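Local structure of pectinesterase (Sitophilus oryzae, 4PMH) at residues S38-T43 and Y68-A73; V79-N84 and Y131-S136; I314-I319 and E358-G363. The protein hydrolyses the methyl esters of pectin to release methanol, leaving de-esterified galacturonosyl residues in the chain, and probably helps the rice weevil digest plant cell walls. All coordinates share one frame; numbering follows the deposited sequence.

Interaction 1 of 3, residues S38-T43 and Y68-A73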
loop_
_atom_site.group_PDB
_atom_site.type_symbol
_atom_site.label_atom_id
_atom_site.label_comp_id
_atom_site.label_asym_id
_atom_site.label_seq_id
_atom_site.Cartn_x
_atom_site.Cartn_y
_atom_site.Cartn_z
ATOM N N SER A 38 -2.383 22.353 10.689
ATOM C CA SER A 38 -2.437 23.562 11.520
ATOM C C SER A 38 -3.571 24.506 11.133
ATOM O O SER A 38 -3.622 25.649 11.604
ATOM C CB SER A 38 -1.122 24.319 11.403
ATOM O OG SER A 38 -1.149 25.482 12.205
ATOM N N LYS A 39 -4.462 24.038 10.269
ATOM C CA LYS A 39 -5.504 24.897 9.717
ATOM C C LYS A 39 -6.455 24.093 8.839
ATOM O O LYS A 39 -6.233 22.906 8.575
ATOM C CB LYS A 39 -4.887 26.068 8.929
ATOM C CG LYS A 39 -3.715 25.700 8.031
ATOM C CD LYS A 39 -3.189 26.899 7.251
ATOM C CE LYS A 39 -1.666 26.931 7.250
ATOM N NZ LYS A 39 -1.127 27.451 8.547
ATOM N N ALA A 40 -7.533 24.736 8.418
ATOM C CA ALA A 40 -8.512 24.093 7.554
ATOM C C ALA A 40 -8.970 25.101 6.519
ATOM O O ALA A 40 -9.679 26.038 6.846
ATOM C CB ALA A 40 -9.683 23.578 8.368
ATOM N N ASP A 41 -8.513 24.918 5.286
ATOM C CA ASP A 41 -8.894 25.764 4.161
ATOM C C ASP A 41 -10.260 25.346 3.616
ATOM O O ASP A 41 -11.050 26.188 3.227
ATOM C CB ASP A 41 -7.835 25.666 3.047
ATOM C CG ASP A 41 -6.486 26.237 3.473
ATOM O OD1 ASP A 41 -6.410 27.440 3.766
ATOM O OD2 ASP A 41 -5.496 25.485 3.514
ATOM N N TYR A 42 -10.500 24.042 3.568
ATOM C CA TYR A 42 -11.777 23.457 3.158
ATOM C C TYR A 42 -12.177 22.406 4.167
ATOM O O TYR A 42 -11.357 21.553 4.523
ATOM C CB TYR A 42 -11.610 22.813 1.793
ATOM C CG TYR A 42 -10.924 23.747 0.833
ATOM C CD1 TYR A 42 -11.648 24.714 0.144
ATOM C CD2 TYR A 42 -9.552 23.689 0.634
ATOM C CE1 TYR A 42 -11.023 25.591 -0.725
ATOM C CE2 TYR A 42 -8.934 24.559 -0.224
ATOM C CZ TYR A 42 -9.671 25.507 -0.905
ATOM O OH TYR A 42 -9.061 26.373 -1.772
ATOM N N THR A 43 -13.422 22.450 4.637
ATOM C CA THR A 43 -13.895 21.542 5.687
ATOM C C THR A 43 -15.141 20.793 5.235
ATOM O O THR A 43 -16.148 21.410 4.890
ATOM C CB THR A 43 -14.186 22.315 6.969
ATOM O OG1 THR A 43 -12.967 22.926 7.430
ATOM C CG2 THR A 43 -14.697 21.368 8.056
ATOM N N TYR A 68 -5.272 22.607 3.035
ATOM C CA TYR A 68 -5.648 21.691 4.095
ATOM C C TYR A 68 -7.148 21.425 4.059
ATOM O O TYR A 68 -7.964 22.340 4.217
ATOM C CB TYR A 68 -5.244 22.260 5.447
ATOM C CG TYR A 68 -3.741 22.295 5.618
ATOM C CD1 TYR A 68 -2.986 23.374 5.157
ATOM C CD2 TYR A 68 -3.067 21.237 6.218
ATOM C CE1 TYR A 68 -1.602 23.391 5.306
ATOM C CE2 TYR A 68 -1.689 21.247 6.370
ATOM C CZ TYR A 68 -0.962 22.328 5.914
ATOM O OH TYR A 68 0.413 22.336 6.067
ATOM N N ILE A 69 -7.472 20.164 3.823
ATOM C CA ILE A 69 -8.837 19.720 3.766
ATOM C C ILE A 69 -9.104 18.915 5.020
ATOM O O ILE A 69 -8.560 17.817 5.178
ATOM C CB ILE A 69 -9.105 18.828 2.541
ATOM C CG1 ILE A 69 -9.001 19.674 1.278
ATOM C CG2 ILE A 69 -10.484 18.175 2.648
ATOM C CD1 ILE A 69 -8.723 18.912 0.013
ATOM N N LYS A 70 -9.947 19.458 5.898
ATOM C CA LYS A 70 -10.354 18.773 7.107
ATOM C C LYS A 70 -11.650 18.011 6.890
ATOM O O LYS A 70 -12.627 18.576 6.399
ATOM C CB LYS A 70 -10.546 19.773 8.222
ATOM C CG LYS A 70 -10.948 19.121 9.519
ATOM C CD LYS A 70 -10.851 20.109 10.674
ATOM C CE LYS A 70 -11.973 21.117 10.642
ATOM N NZ LYS A 70 -12.084 21.806 11.964
ATOM N N ILE A 71 -11.659 16.734 7.261
ATOM C CA ILE A 71 -12.882 15.935 7.191
ATOM C C ILE A 71 -13.430 15.715 8.592
ATOM O O ILE A 71 -12.863 14.956 9.391
ATOM C CB ILE A 71 -12.640 14.554 6.530
ATOM C CG1 ILE A 71 -11.928 14.722 5.172
ATOM C CG2 ILE A 71 -13.962 13.789 6.408
ATOM C CD1 ILE A 71 -11.656 13.434 4.402
ATOM N N ASN A 72 -14.557 16.346 8.892
ATOM C CA ASN A 72 -15.166 16.164 10.193
ATOM C C ASN A 72 -15.409 14.693 10.467
ATOM O O ASN A 72 -15.728 13.923 9.551
ATOM C CB ASN A 72 -16.480 16.932 10.297
ATOM C CG ASN A 72 -16.278 18.403 10.597
ATOM O OD1 ASN A 72 -15.166 18.854 10.857
ATOM N ND2 ASN A 72 -17.364 19.155 10.585
ATOM N N ALA A 73 -15.271 14.331 11.743
ATOM C CA ALA A 73 -15.485 12.981 12.209
ATOM C C ALA A 73 -16.813 12.443 11.698
ATOM O O ALA A 73 -17.808 13.163 11.667
ATOM C CB ALA A 73 -15.464 12.958 13.731
#
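Tyr68 and Asp41 grip each other from both ends of the tyrosine backbone, just before strand 42-44 joins strand 67-71 at one end of the right-handed parallel beta-helix. The carbonyl oxygen of Tyr68 accepts two backbone N-H groups: Asp41 N, at 2.8 Å, lies in the carbonyl plane but makes a bent bond (136° at the hydrogen), while Tyr42 N makes a straighter one of 170°. In return Asp41 OD2 takes the N-H of Tyr68 at 2.9 Å through its anti lone pair, the one facing away from OD1. The first torsion of Asp41 (chi1 -66°) sets CG beside its own backbone N, on the way to that bond. Further along, Lys70 N donates to Tyr42 O at 2.9 Å, and the parallel register runs Tyr42 beside Ile69, then Thr43 beside Lys70. Helix 51-61 joins the two strands as a beta-alpha-beta unit, and its Ala57 and Ala54 pack on Tyr42 and Ile69 respectively.

The aliphatic chain of Lys39 crosses the Tyr68 ring obliquely, Lys39 CG lying 3.8 Å from Tyr68 CD1, and Asp41 OD2 also sits at the ring edge, in its plane. On one face of the sheet Tyr42 CD2 meets Ile69 CG1 at 4.1 Å. On the other, Thr43 and Lys70 run alongside each other in the same direction, Ala40 CB rests on Lys70 CB, and Thr43 CG2 stands 3.8 Å from both Lys70 CE and Asn72 OD1.

Interaction 2 of 3, residues V79-N84 and Y131-S136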
loop_
_atom_site.group_PDB
_atom_site.type_symbol
_atom_site.label_atom_id
_atom_site.label_comp_id
_atom_site.label_asym_id
_atom_site.label_seq_id
_atom_site.Cartn_x
_atom_site.Cartn_y
_atom_site.Cartn_z
ATOM N N VAL A 79 -16.085 7.531 -2.668
ATOM C CA VAL A 79 -14.688 7.570 -3.084
ATOM C C VAL A 79 -14.103 8.964 -2.908
ATOM O O VAL A 79 -14.840 9.956 -2.781
ATOM C CB VAL A 79 -14.496 7.151 -4.548
ATOM C CG1 VAL A 79 -14.845 5.685 -4.732
ATOM C CG2 VAL A 79 -15.283 8.039 -5.501
ATOM N N VAL A 80 -12.778 9.024 -2.916
ATOM C CA VAL A 80 -12.021 10.284 -2.953
ATOM C C VAL A 80 -10.953 10.133 -4.024
ATOM O O VAL A 80 -10.089 9.253 -3.921
ATOM C CB VAL A 80 -11.360 10.578 -1.596
ATOM C CG1 VAL A 80 -10.633 11.919 -1.623
ATOM C CG2 VAL A 80 -12.393 10.539 -0.485
ATOM N N TYR A 81 -11.046 10.950 -5.072
ATOM C CA TYR A 81 -10.157 10.874 -6.215
ATOM C C TYR A 81 -9.348 12.156 -6.239
ATOM O O TYR A 81 -9.919 13.254 -6.294
ATOM C CB TYR A 81 -10.919 10.754 -7.537
ATOM C CG TYR A 81 -11.590 9.421 -7.838
ATOM C CD1 TYR A 81 -11.444 8.318 -7.014
ATOM C CD2 TYR A 81 -12.360 9.267 -8.991
ATOM C CE1 TYR A 81 -12.068 7.120 -7.311
ATOM C CE2 TYR A 81 -12.971 8.060 -9.311
ATOM C CZ TYR A 81 -12.825 6.996 -8.463
ATOM O OH TYR A 81 -13.448 5.799 -8.754
ATOM N N ILE A 82 -8.027 12.007 -6.180
ATOM C CA ILE A 82 -7.110 13.145 -6.351
ATOM C C ILE A 82 -6.440 13.013 -7.706
ATOM O O ILE A 82 -5.505 12.238 -7.850
ATOM C CB ILE A 82 -5.997 13.240 -5.277
ATOM C CG1 ILE A 82 -6.505 12.925 -3.868
ATOM C CG2 ILE A 82 -5.305 14.597 -5.375
ATOM C CD1 ILE A 82 -7.330 13.986 -3.186
ATOM N N PRO A 83 -6.921 13.755 -8.721
ATOM C CA PRO A 83 -6.280 13.742 -10.027
ATOM C C PRO A 83 -4.966 14.524 -10.004
ATOM O O PRO A 83 -4.723 15.288 -9.083
ATOM C CB PRO A 83 -7.308 14.438 -10.919
ATOM C CG PRO A 83 -7.945 15.421 -10.008
ATOM C CD PRO A 83 -8.004 14.748 -8.663
ATOM N N ASN A 84 -4.149 14.347 -11.031
ATOM C CA ASN A 84 -2.846 15.018 -11.086
ATOM C C ASN A 84 -3.035 16.534 -11.011
ATOM O O ASN A 84 -3.903 17.081 -11.680
ATOM C CB ASN A 84 -2.084 14.632 -12.353
ATOM C CG ASN A 84 -0.565 14.812 -12.215
ATOM O OD1 ASN A 84 -0.068 15.455 -11.291
ATOM N ND2 ASN A 84 0.169 14.240 -13.146
ATOM N N TYR A 131 -13.195 13.951 -13.224
ATOM C CA TYR A 131 -14.233 13.298 -14.018
ATOM C C TYR A 131 -13.650 12.204 -14.923
ATOM O O TYR A 131 -14.248 11.133 -15.075
ATOM C CB TYR A 131 -15.034 14.324 -14.841
ATOM C CG TYR A 131 -16.180 13.683 -15.600
ATOM C CD1 TYR A 131 -17.385 13.411 -14.973
ATOM C CD2 TYR A 131 -16.035 13.309 -16.924
ATOM C CE1 TYR A 131 -18.427 12.800 -15.661
ATOM C CE2 TYR A 131 -17.073 12.701 -17.617
ATOM C CZ TYR A 131 -18.253 12.451 -16.981
ATOM O OH TYR A 131 -19.286 11.859 -17.668
ATOM N N SER A 132 -12.480 12.462 -15.499
ATOM C CA SER A 132 -11.843 11.484 -16.386
ATOM C C SER A 132 -11.504 10.180 -15.644
ATOM O O SER A 132 -11.673 9.086 -16.194
ATOM C CB SER A 132 -10.609 12.074 -17.069
ATOM O OG SER A 132 -9.715 12.651 -16.120
ATOM N N MET A 133 -11.076 10.284 -14.387
ATOM C CA MET A 133 -10.870 9.072 -13.579
ATOM C C MET A 133 -12.185 8.302 -13.429
ATOM O O MET A 133 -12.236 7.110 -13.706
ATOM C CB MET A 133 -10.301 9.399 -12.195
ATOM C CG MET A 133 -8.890 9.951 -12.221
ATOM S SD MET A 133 -8.368 10.589 -10.611
ATOM C CE MET A 133 -8.315 9.093 -9.628
ATOM N N TYR A 134 -13.234 8.991 -12.981
ATOM C CA TYR A 134 -14.559 8.360 -12.807
ATOM C C TYR A 134 -15.058 7.731 -14.119
ATOM O O TYR A 134 -15.448 6.536 -14.171
ATOM C CB TYR A 134 -15.574 9.370 -12.231
ATOM C CG TYR A 134 -17.012 8.974 -12.492
ATOM C CD1 TYR A 134 -17.592 7.909 -11.812
ATOM C CD2 TYR A 134 -17.774 9.628 -13.452
ATOM C CE1 TYR A 134 -18.896 7.511 -12.066
ATOM C CE2 TYR A 134 -19.088 9.239 -13.710
ATOM C CZ TYR A 134 -19.639 8.176 -13.016
ATOM O OH TYR A 134 -20.951 7.781 -13.251
ATOM N N ASN A 135 -15.011 8.520 -15.185
ATOM C CA ASN A 135 -15.485 8.072 -16.483
ATOM C C ASN A 135 -14.715 6.856 -17.025
ATOM O O ASN A 135 -15.306 5.958 -17.624
ATOM C CB ASN A 135 -15.475 9.216 -17.498
ATOM C CG ASN A 135 -16.093 8.809 -18.829
ATOM O OD1 ASN A 135 -17.149 8.162 -18.872
ATOM N ND2 ASN A 135 -15.434 9.171 -19.920
ATOM N N SER A 136 -13.410 6.807 -16.785
ATOM C CA SER A 136 -12.605 5.668 -17.224
ATOM C C SER A 136 -13.009 4.380 -16.509
ATOM O O SER A 136 -12.942 3.309 -17.089
ATOM C CB SER A 136 -11.109 5.926 -17.016
ATOM O OG SER A 136 -10.754 5.657 -15.676
#
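Met133 is brought to Tyr81 by its own torsions: chi1 of -67° sets Met133 CG beside its own backbone N, an extended chi2 carries the chain outward, and a bend at chi3 (66°) brings CE round to the tyrosine. That methyl lies 3.7 Å from Tyr81 CB and equally near Tyr81 CG, beside the bond between them and oblique to the ring. The sulfur stands 5.2 Å from the centroid of the Tyr81 ring in an oblique Met-aromatic contact, and the two side chains run past one another, each heading for the other's backbone. SD also approaches Pro83, at 3.8 Å from its CA. At the other end of the contact the Tyr81 ring turns an edge to the helix: Tyr134 N lies 3.8 Å from Tyr81 CE2, near the ring plane, with Tyr134 CA in that plane and Tyr134 CB at 4.1 Å from the same carbon.

All five touching residues are buried, and the join is made by apolar and sulfur contacts. The hydroxyl of Tyr81 is satisfied elsewhere, by a hydrogen bond with the hydroxyl of Tyr116, while Phe124 meets the rings of both Tyr81 and Tyr134. With the axes of the short segments 80-82 and 131-136 approaching to 9.1 Å and their directions 122° apart, this is side-chain packing of helix 131-138 onto the outermost strand, 80-82, of a parallel sheet in the pectinesterase beta-helix.

Interaction 3 of 3, residues I314-I319 and E358-G363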
loop_
_atom_site.group_PDB
_atom_site.type_symbol
_atom_site.label_atom_id
_atom_site.label_comp_id
_atom_site.label_asym_id
_atom_site.label_seq_id
_atom_site.Cartn_x
_atom_site.Cartn_y
_atom_site.Cartn_z
ATOM N N ILE A 314 12.607 -5.970 5.546
ATOM C CA ILE A 314 12.018 -5.782 6.875
ATOM C C ILE A 314 13.157 -5.709 7.869
ATOM O O ILE A 314 13.881 -6.683 8.059
ATOM C CB ILE A 314 11.056 -6.903 7.238
ATOM C CG1 ILE A 314 9.903 -6.939 6.237
ATOM C CG2 ILE A 314 10.509 -6.700 8.648
ATOM C CD1 ILE A 314 9.095 -8.212 6.267
ATOM N N LYS A 315 13.334 -4.532 8.462
ATOM C CA LYS A 315 14.477 -4.231 9.330
ATOM C C LYS A 315 14.038 -3.758 10.720
ATOM O O LYS A 315 13.170 -2.893 10.828
ATOM C CB LYS A 315 15.286 -3.105 8.693
ATOM C CG LYS A 315 16.477 -2.617 9.504
ATOM C CD LYS A 315 17.405 -1.829 8.592
ATOM C CE LYS A 315 18.607 -1.258 9.335
ATOM N NZ LYS A 315 19.436 -0.437 8.416
ATOM N N GLU A 316 14.655 -4.309 11.775
ATOM C CA GLU A 316 14.419 -3.855 13.154
ATOM C C GLU A 316 12.939 -3.736 13.492
ATOM O O GLU A 316 12.480 -2.784 14.106
ATOM C CB GLU A 316 15.244 -2.586 13.425
ATOM C CG GLU A 316 16.717 -2.943 13.281
ATOM C CD GLU A 316 17.688 -1.815 13.490
ATOM O OE1 GLU A 316 17.236 -0.703 13.783
ATOM O OE2 GLU A 316 18.910 -2.069 13.374
ATOM N N SER A 317 12.197 -4.747 13.059
ATOM C CA SER A 317 10.778 -4.811 13.283
ATOM C C SER A 317 10.426 -6.022 14.158
ATOM O O SER A 317 11.216 -6.964 14.306
ATOM C CB SER A 317 10.048 -4.872 11.951
ATOM O OG SER A 317 10.155 -3.635 11.271
ATOM N N THR A 318 9.234 -5.958 14.730
ATOM C CA THR A 318 8.676 -7.038 15.506
ATOM C C THR A 318 7.814 -7.924 14.599
ATOM O O THR A 318 6.888 -7.446 13.961
ATOM C CB THR A 318 7.818 -6.465 16.645
ATOM O OG1 THR A 318 8.660 -5.716 17.547
ATOM C CG2 THR A 318 7.114 -7.572 17.402
ATOM N N ILE A 319 8.125 -9.203 14.532
ATOM C CA ILE A 319 7.343 -10.135 13.724
ATOM C C ILE A 319 6.729 -11.145 14.684
ATOM O O ILE A 319 7.460 -11.867 15.369
ATOM C CB ILE A 319 8.208 -10.840 12.678
ATOM C CG1 ILE A 319 8.944 -9.798 11.809
ATOM C CG2 ILE A 319 7.364 -11.757 11.814
ATOM C CD1 ILE A 319 9.842 -10.394 10.740
ATOM N N GLU A 358 15.760 -9.519 5.355
ATOM C CA GLU A 358 15.507 -9.016 6.698
ATOM C C GLU A 358 16.805 -8.592 7.365
ATOM O O GLU A 358 17.857 -9.073 6.994
ATOM C CB GLU A 358 14.898 -10.103 7.540
ATOM C CG GLU A 358 13.510 -10.513 7.123
ATOM C CD GLU A 358 13.092 -11.723 7.897
ATOM O OE1 GLU A 358 13.120 -12.798 7.297
ATOM O OE2 GLU A 358 12.809 -11.607 9.109
ATOM N N TYR A 359 16.713 -7.747 8.388
ATOM C CA TYR A 359 17.876 -7.430 9.210
ATOM C C TYR A 359 17.406 -7.104 10.617
ATOM O O TYR A 359 16.630 -6.167 10.793
ATOM C CB TYR A 359 18.626 -6.208 8.669
ATOM C CG TYR A 359 19.792 -5.777 9.559
ATOM C CD1 TYR A 359 20.914 -6.572 9.681
ATOM C CD2 TYR A 359 19.771 -4.569 10.251
ATOM C CE1 TYR A 359 21.984 -6.199 10.483
ATOM C CE2 TYR A 359 20.844 -4.187 11.067
ATOM C CZ TYR A 359 21.935 -5.017 11.179
ATOM O OH TYR A 359 23.020 -4.666 11.973
ATOM N N ASN A 360 17.872 -7.862 11.608
ATOM C CA ASN A 360 17.731 -7.478 13.012
ATOM C C ASN A 360 16.291 -7.327 13.484
ATOM O O ASN A 360 15.948 -6.394 14.215
ATOM C CB ASN A 360 18.507 -6.169 13.233
ATOM C CG ASN A 360 18.880 -5.945 14.676
ATOM O OD1 ASN A 360 18.884 -6.877 15.478
ATOM N ND2 ASN A 360 19.225 -4.707 15.015
ATOM N N ASN A 361 15.438 -8.245 13.048
ATOM C CA ASN A 361 14.069 -8.293 13.523
ATOM C C ASN A 361 14.001 -9.092 14.828
ATOM O O ASN A 361 14.952 -9.777 15.210
ATOM C CB ASN A 361 13.159 -8.902 12.452
ATOM C CG ASN A 361 13.115 -8.075 11.188
ATOM O OD1 ASN A 361 13.102 -6.842 11.243
ATOM N ND2 ASN A 361 13.118 -8.756 10.021
ATOM N N SER A 362 12.894 -8.959 15.538
ATOM C CA SER A 362 12.703 -9.683 16.770
ATOM C C SER A 362 11.275 -10.106 16.881
ATOM O O SER A 362 10.474 -9.837 15.966
ATOM C CB SER A 362 13.131 -8.823 17.962
ATOM O OG SER A 362 12.439 -7.601 17.963
ATOM N N GLY A 363 10.958 -10.781 17.996
ATOM C CA GLY A 363 9.630 -11.337 18.236
ATOM C C GLY A 363 9.580 -12.804 17.886
ATOM O O GLY A 363 10.546 -13.375 17.380
#
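Ile314 with Glu358 and Lys315 with Tyr359 pair in parallel register, CA atoms 4.8 and 4.7 Å apart, after which both chains turn and bridge once more at Thr318 and Ser362. These are neighbouring rungs of the right-handed parallel beta-helix, with strand 355-359 outermost in its sheet. Glu316 and Asn360, at the turns, both have left-handed backbone angles, and the amide of Asn361 fills the corner between the chains. Its first torsion (chi1 -63°) places CG beside its own backbone N. ND2 donates to Ile314 O at 3.0 Å from above the carbonyl plane, on the opposite face from Tyr359 N, which shares that oxygen. ND2 also donates to Glu358 OE2, in the amide plane, while OD1 accepts Ser317 N at 2.9 Å. One buried side chain thus ties the ends of both strands, at Ile314 and Glu358, to the turn at Ser317; Glu358 is itself held by a salt bridge to Arg10.

On the other face of the sheet, Lys315 and Tyr359 run alongside each other in the same direction, with CG of the lysine in the ring plane at its edge and Lys315 NZ hydrogen-bonded to Phe21 O. Glu316, whose OE1 forms a salt bridge with Lys271, runs alongside the same tyrosine. Its OE2 receives Asn360 ND2 at 3.1 Å, from above the carboxylate plane, with the two flat groups 83° apart.

How the interactions relate
Interactions 1 and 3 lie at the two ends of the same ten-strand parallel sheet, their centres about 37 Å apart, and each pairs an outermost strand with its neighbour. Both are partly buried. Tyr68 O takes two backbone N-H groups, whereas Ile314 O takes one backbone and one side-chain donor. In interaction 1 an aspartate carboxylate binds the N-H of Tyr68 ahead of the point where strand 42-44 begins; in interaction 3 an asparagine amide, itself just past the strand, binds strand and turn backbone together. Interaction 2 is the wholly buried contact, centred about 21 Å from interaction 1, and packs a helix on another sheet through methionine, proline and aromatic groups. Helix 51-61 touches residues of both interactions 1 and 2.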